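Local coordinates for glutamate ABC superfamily ATP binding cassette transporter, binding protein (Enterococcus faecium DO, PDB 5EYF) that binds L-glutamate and, as a family 3 extracellular solute-binding protein, probably delivers it to an ABC transporter for uptake, at residues 17-22 and 81-86; 95-100 and 210-215. All blocks are in the same frame, centred on the assembly; numbering follows the deposited sequence.

How the contacts relate
Contact 1 pairs two parallel strands and ends at the bound glutamate, whereas contact 2 packs a helix against a strand next to it; their centres lie about 12 Å apart. Two bridges of packing join them. The ring of Phe211 meets contact 1 through CE1, 3.8 Å from Ile17 CD1, and through CE2, 4.0 Å from Ala81 CB. Nearer the ligand, CE of Met86, a selenomethionine, sits 3.9 Å from Phe98 CZ. Only contact 1 touches glutamate directly, reaching it through Lys22 and Thr85; the side chain of Phe98 in contact 2 stays about 8 Å from the ligand and about 4 Å from that of glutamate-binding Arg92.

Contact 1: 17-22 and 81-86; sequences IIWGVK and AIIATM. With GLU (glutamic acid), chain E.
Lys22 and Thr85 bring their side chains together at about a right angle over one carboxylate oxygen of the bound glutamate. The lysine chain, bent at chi2 (-51°) and chi4 (74°), runs over the methyl of Ala84, with CE 3.7 Å from Ala84 CB. Its NZ donates to ligand OE1 at 2.9 Å, and Thr85 OG1 donates to the same oxygen at 2.8 Å; a water also joins NZ to OG1. Thr85 O takes the ligand's N-H, so this residue holds both the side-chain carboxylate and the amino group of glutamate.

Behind the pocket, Val21 and Ile83 lie side by side and point the same way, while Trp19 crosses Ile83 obliquely, CE3 lying 3.6 Å from Ile83 CG2. The parallel strand register is fixed by a nearly straight bond from Gly20 N to Ala81 O (2.8 Å, 173°) and by Ile83 N to Gly20 O (2.9 Å). Further on, a water spans Lys22 N and Ile83 O.

Strand 16-21 is central in its sheet, between 59-64 and 81-82. Helix 41-54 packs on Trp19 and Ile83, with Thr50 bonded to Trp19 NE1; helix 70-75 meets Ile82, and strand 198-205 touches Trp19 and Ala81.

Contact 2: 95-100 and 210-215; sequences QVDFSD and NFLKAV
Leu212 carries most of this helix-to-strand contact, reaching from helix 209-225 to strand 96-98 with its two methyls divided between backbone and side chain. Its CG is anti to the backbone N (chi1 174°), and chi2 of 63° lets CD2 continue the chain, anti to CA, and turns CD1 off to the side. CD1 touches the peptide link between Phe98 and Ser99, lying 3.7 Å from Phe98 O and 3.8 Å from Ser99 N. CD2 instead meets Asp97, 3.8 Å from its CB and 3.9 Å from its OD2.

Asp97 and Leu212 cross at about a right angle. The backbone turns Asp97 CB toward the helix, and chi1, with CG anti to the carbonyl carbon, sets where the carboxylate goes. While OD2 rests on the leucine, OD1 makes a salt bridge to Lys206. An apolar methyl thus abuts a charged residue whose charge is met from outside the two segments.

One helical turn on, Val215 holds CG1 anti to the backbone N (chi1 169°) and places it 4.0 Å from Ser99 CB. Ser99 OG occupies the crowded position between its backbone N and carbonyl carbon. From there it donates to Asp100 O at 2.8 Å, approaching from above the carbonyl plane, and it is also hydrogen-bonded to Ile202 N.

No hydrogen bond links the two segments directly, and their buried surface is modest at 169 Å². Phe98 starts its side chain away from the helix, and its ring packs on Ile88. Strand 96-98 pairs antiparallel with strand 198-205, against whose Ile204 Phe211 and Val215 also pack. The arrangement is a helix packed on a strand of the mixed sheet, here joining helix 209-225 to the lobe of contact 1, consistent with the two-lobed type II periplasmic binding protein fold.

Contact 1: 17-22 and 81-86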
# COMPACT_ATOMS: atom_id res chain seq x y z
N ILE B 17 -15.84 11.99 -20.90
CA ILE B 17 -15.66 10.72 -20.21
C ILE B 17 -16.67 10.66 -19.07
O ILE B 17 -16.87 11.65 -18.36
CB ILE B 17 -14.23 10.55 -19.67
CG1 ILE B 17 -13.24 10.59 -20.83
CG2 ILE B 17 -14.12 9.24 -18.84
CD1 ILE B 17 -11.83 10.55 -20.35
N ILE B 18 -17.32 9.50 -18.92
CA ILE B 18 -18.36 9.29 -17.93
C ILE B 18 -17.80 8.43 -16.81
O ILE B 18 -17.41 7.28 -17.03
CB ILE B 18 -19.59 8.62 -18.54
CG1 ILE B 18 -20.10 9.41 -19.75
CG2 ILE B 18 -20.68 8.48 -17.49
CD1 ILE B 18 -21.29 8.80 -20.42
N TRP B 19 -17.78 8.98 -15.60
CA TRP B 19 -17.10 8.36 -14.47
C TRP B 19 -18.13 7.92 -13.45
O TRP B 19 -19.02 8.69 -13.09
CB TRP B 19 -16.13 9.31 -13.77
CG TRP B 19 -15.01 9.77 -14.60
CD1 TRP B 19 -15.00 10.84 -15.45
CD2 TRP B 19 -13.68 9.21 -14.65
NE1 TRP B 19 -13.76 10.99 -16.02
CE2 TRP B 19 -12.93 10.00 -15.54
CE3 TRP B 19 -13.07 8.14 -14.01
CZ2 TRP B 19 -11.60 9.73 -15.85
CZ3 TRP B 19 -11.73 7.88 -14.28
CH2 TRP B 19 -11.01 8.66 -15.21
N GLY B 20 -18.00 6.68 -12.98
CA GLY B 20 -18.78 6.20 -11.86
C GLY B 20 -18.10 6.49 -10.53
O GLY B 20 -16.98 6.03 -10.29
N VAL B 21 -18.76 7.26 -9.67
CA VAL B 21 -18.18 7.72 -8.40
C VAL B 21 -19.18 7.48 -7.29
O VAL B 21 -20.39 7.40 -7.53
CB VAL B 21 -17.79 9.23 -8.44
CG1 VAL B 21 -16.66 9.49 -9.45
CG2 VAL B 21 -19.03 10.11 -8.76
N LYS B 22 -18.66 7.36 -6.07
CA LYS B 22 -19.53 7.36 -4.91
C LYS B 22 -20.19 8.72 -4.75
O LYS B 22 -19.62 9.76 -5.12
CB LYS B 22 -18.75 7.01 -3.64
CG LYS B 22 -17.99 5.67 -3.69
CD LYS B 22 -18.88 4.52 -4.13
CE LYS B 22 -18.23 3.14 -3.92
NZ LYS B 22 -18.17 2.67 -2.50
N ALA B 81 -15.58 4.33 -16.62
CA ALA B 81 -14.58 3.96 -15.63
C ALA B 81 -15.19 4.11 -14.25
O ALA B 81 -16.07 4.97 -14.05
CB ALA B 81 -13.31 4.84 -15.76
N ILE B 82 -14.73 3.28 -13.31
CA ILE B 82 -15.07 3.40 -11.89
C ILE B 82 -13.92 4.06 -11.17
O ILE B 82 -12.79 3.55 -11.19
CB ILE B 82 -15.34 2.04 -11.24
CG1 ILE B 82 -16.45 1.25 -11.93
CG2 ILE B 82 -15.67 2.26 -9.77
CD1 ILE B 82 -16.44 -0.24 -11.47
N ILE B 83 -14.18 5.19 -10.52
CA ILE B 83 -13.21 5.73 -9.57
C ILE B 83 -14.00 5.98 -8.28
O ILE B 83 -14.69 7.00 -8.13
CB ILE B 83 -12.45 6.97 -10.09
CG1 ILE B 83 -11.30 7.30 -9.14
CG2 ILE B 83 -13.33 8.20 -10.39
CD1 ILE B 83 -10.38 8.38 -9.74
N ALA B 84 -13.94 5.03 -7.37
CA ALA B 84 -14.92 4.97 -6.29
C ALA B 84 -14.36 4.10 -5.17
O ALA B 84 -14.86 3.00 -4.94
CB ALA B 84 -16.28 4.41 -6.78
N THR B 85 -13.28 4.57 -4.53
CA THR B 85 -12.61 3.89 -3.40
C THR B 85 -12.51 2.38 -3.62
O THR B 85 -12.80 1.57 -2.74
CB THR B 85 -13.30 4.19 -2.06
OG1 THR B 85 -14.67 3.69 -2.05
CG2 THR B 85 -13.33 5.69 -1.81
N MSE B 86 -12.07 1.99 -4.81
CA MSE B 86 -12.13 0.58 -5.21
C MSE B 86 -10.80 -0.14 -5.15
O MSE B 86 -9.88 0.19 -5.90
CB MSE B 86 -12.66 0.46 -6.63
CG MSE B 86 -13.02 -0.99 -6.99
SE MSE B 86 -13.94 -0.93 -8.71
CE MSE B 86 -14.15 -2.83 -9.00
N GLU E . -11.88 -0.20 -0.82
CA GLU E . -12.76 -1.29 -0.35
C GLU E . -13.34 -2.04 -1.54
O GLU E . -13.09 -1.70 -2.70
CB GLU E . -13.88 -0.76 0.56
CG GLU E . -14.61 0.48 0.05
CD GLU E . -15.56 0.21 -1.12
OE1 GLU E . -15.76 1.14 -1.91
OE2 GLU E . -16.17 -0.88 -1.22
OXT GLU E . -14.07 -3.04 -1.36
O HOH W 1 -15.84 8.11 -5.70
O HOH W 2 -16.80 4.31 -0.64

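Contact 2: 95-100 and 210-215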
# COMPACT_ATOMS: atom_id res chain seq x y z
N GLN B 95 -12.99 -9.52 -13.57
CA GLN B 95 -14.16 -8.77 -14.01
C GLN B 95 -13.81 -7.49 -14.75
O GLN B 95 -14.53 -7.10 -15.68
CB GLN B 95 -15.04 -8.42 -12.79
CG GLN B 95 -15.58 -9.62 -11.98
CD GLN B 95 -16.29 -9.21 -10.69
OE1 GLN B 95 -17.50 -8.96 -10.68
NE2 GLN B 95 -15.54 -9.14 -9.59
N VAL B 96 -12.72 -6.82 -14.36
CA VAL B 96 -12.36 -5.51 -14.87
C VAL B 96 -10.84 -5.45 -15.04
O VAL B 96 -10.10 -6.28 -14.52
CB VAL B 96 -12.83 -4.37 -13.94
CG1 VAL B 96 -14.34 -4.48 -13.62
CG2 VAL B 96 -12.02 -4.36 -12.64
N ASP B 97 -10.39 -4.47 -15.81
CA ASP B 97 -9.00 -4.08 -15.79
C ASP B 97 -8.86 -2.91 -14.82
O ASP B 97 -9.82 -2.16 -14.59
CB ASP B 97 -8.51 -3.66 -17.18
CG ASP B 97 -8.28 -4.84 -18.11
OD1 ASP B 97 -8.19 -6.00 -17.63
OD2 ASP B 97 -8.18 -4.58 -19.34
N PHE B 98 -7.67 -2.75 -14.26
CA PHE B 98 -7.41 -1.65 -13.34
C PHE B 98 -6.26 -0.78 -13.82
O PHE B 98 -5.24 -1.30 -14.32
CB PHE B 98 -7.04 -2.15 -11.94
CG PHE B 98 -8.22 -2.63 -11.11
CD1 PHE B 98 -9.04 -1.71 -10.49
CD2 PHE B 98 -8.41 -3.99 -10.86
CE1 PHE B 98 -10.09 -2.12 -9.69
CE2 PHE B 98 -9.46 -4.42 -10.04
CZ PHE B 98 -10.30 -3.48 -9.45
N SER B 99 -6.39 0.53 -13.61
CA SER B 99 -5.25 1.43 -13.73
C SER B 99 -4.19 1.14 -12.67
O SER B 99 -4.38 0.35 -11.72
CB SER B 99 -5.68 2.89 -13.55
OG SER B 99 -6.01 3.15 -12.18
N ASP B 100 -3.08 1.85 -12.81
CA ASP B 100 -2.12 1.98 -11.71
C ASP B 100 -2.81 2.47 -10.44
O ASP B 100 -3.82 3.20 -10.48
CB ASP B 100 -1.01 2.97 -12.11
CG ASP B 100 -0.16 2.46 -13.25
OD1 ASP B 100 -0.03 1.24 -13.43
OD2 ASP B 100 0.44 3.30 -13.94
N ASN B 210 -7.24 0.60 -25.08
CA ASN B 210 -6.73 1.91 -25.48
C ASN B 210 -7.10 2.97 -24.45
O ASN B 210 -6.28 3.84 -24.13
CB ASN B 210 -7.24 2.31 -26.86
CG ASN B 210 -6.70 1.42 -27.97
OD1 ASN B 210 -5.56 0.94 -27.92
ND2 ASN B 210 -7.52 1.19 -28.98
N PHE B 211 -8.32 2.90 -23.90
CA PHE B 211 -8.72 3.84 -22.85
C PHE B 211 -7.92 3.60 -21.57
O PHE B 211 -7.46 4.55 -20.92
CB PHE B 211 -10.22 3.72 -22.61
CG PHE B 211 -10.77 4.65 -21.56
CD1 PHE B 211 -10.60 6.01 -21.66
CD2 PHE B 211 -11.47 4.15 -20.47
CE1 PHE B 211 -11.11 6.87 -20.69
CE2 PHE B 211 -12.00 5.00 -19.50
CZ PHE B 211 -11.81 6.36 -19.60
N LEU B 212 -7.71 2.33 -21.22
CA LEU B 212 -6.88 2.01 -20.05
C LEU B 212 -5.49 2.62 -20.18
O LEU B 212 -4.98 3.23 -19.24
CB LEU B 212 -6.80 0.49 -19.87
CG LEU B 212 -5.86 0.01 -18.76
CD1 LEU B 212 -6.30 0.48 -17.37
CD2 LEU B 212 -5.79 -1.52 -18.80
N LYS B 213 -4.86 2.45 -21.35
CA LYS B 213 -3.54 3.04 -21.58
C LYS B 213 -3.59 4.56 -21.45
O LYS B 213 -2.66 5.16 -20.88
CB LYS B 213 -3.01 2.66 -22.96
CG LYS B 213 -2.39 1.27 -23.05
CD LYS B 213 -1.86 0.97 -24.45
CE LYS B 213 -2.57 -0.22 -25.08
NZ LYS B 213 -2.41 -1.46 -24.30
N ALA B 214 -4.65 5.19 -21.96
CA ALA B 214 -4.80 6.63 -21.84
C ALA B 214 -4.93 7.07 -20.38
O ALA B 214 -4.36 8.10 -19.99
CB ALA B 214 -6.03 7.10 -22.63
N VAL B 215 -5.69 6.33 -19.57
CA VAL B 215 -5.83 6.66 -18.16
C VAL B 215 -4.49 6.52 -17.44
O VAL B 215 -4.11 7.39 -16.64
CB VAL B 215 -6.91 5.76 -17.52
CG1 VAL B 215 -6.89 5.87 -15.99
CG2 VAL B 215 -8.29 6.10 -18.09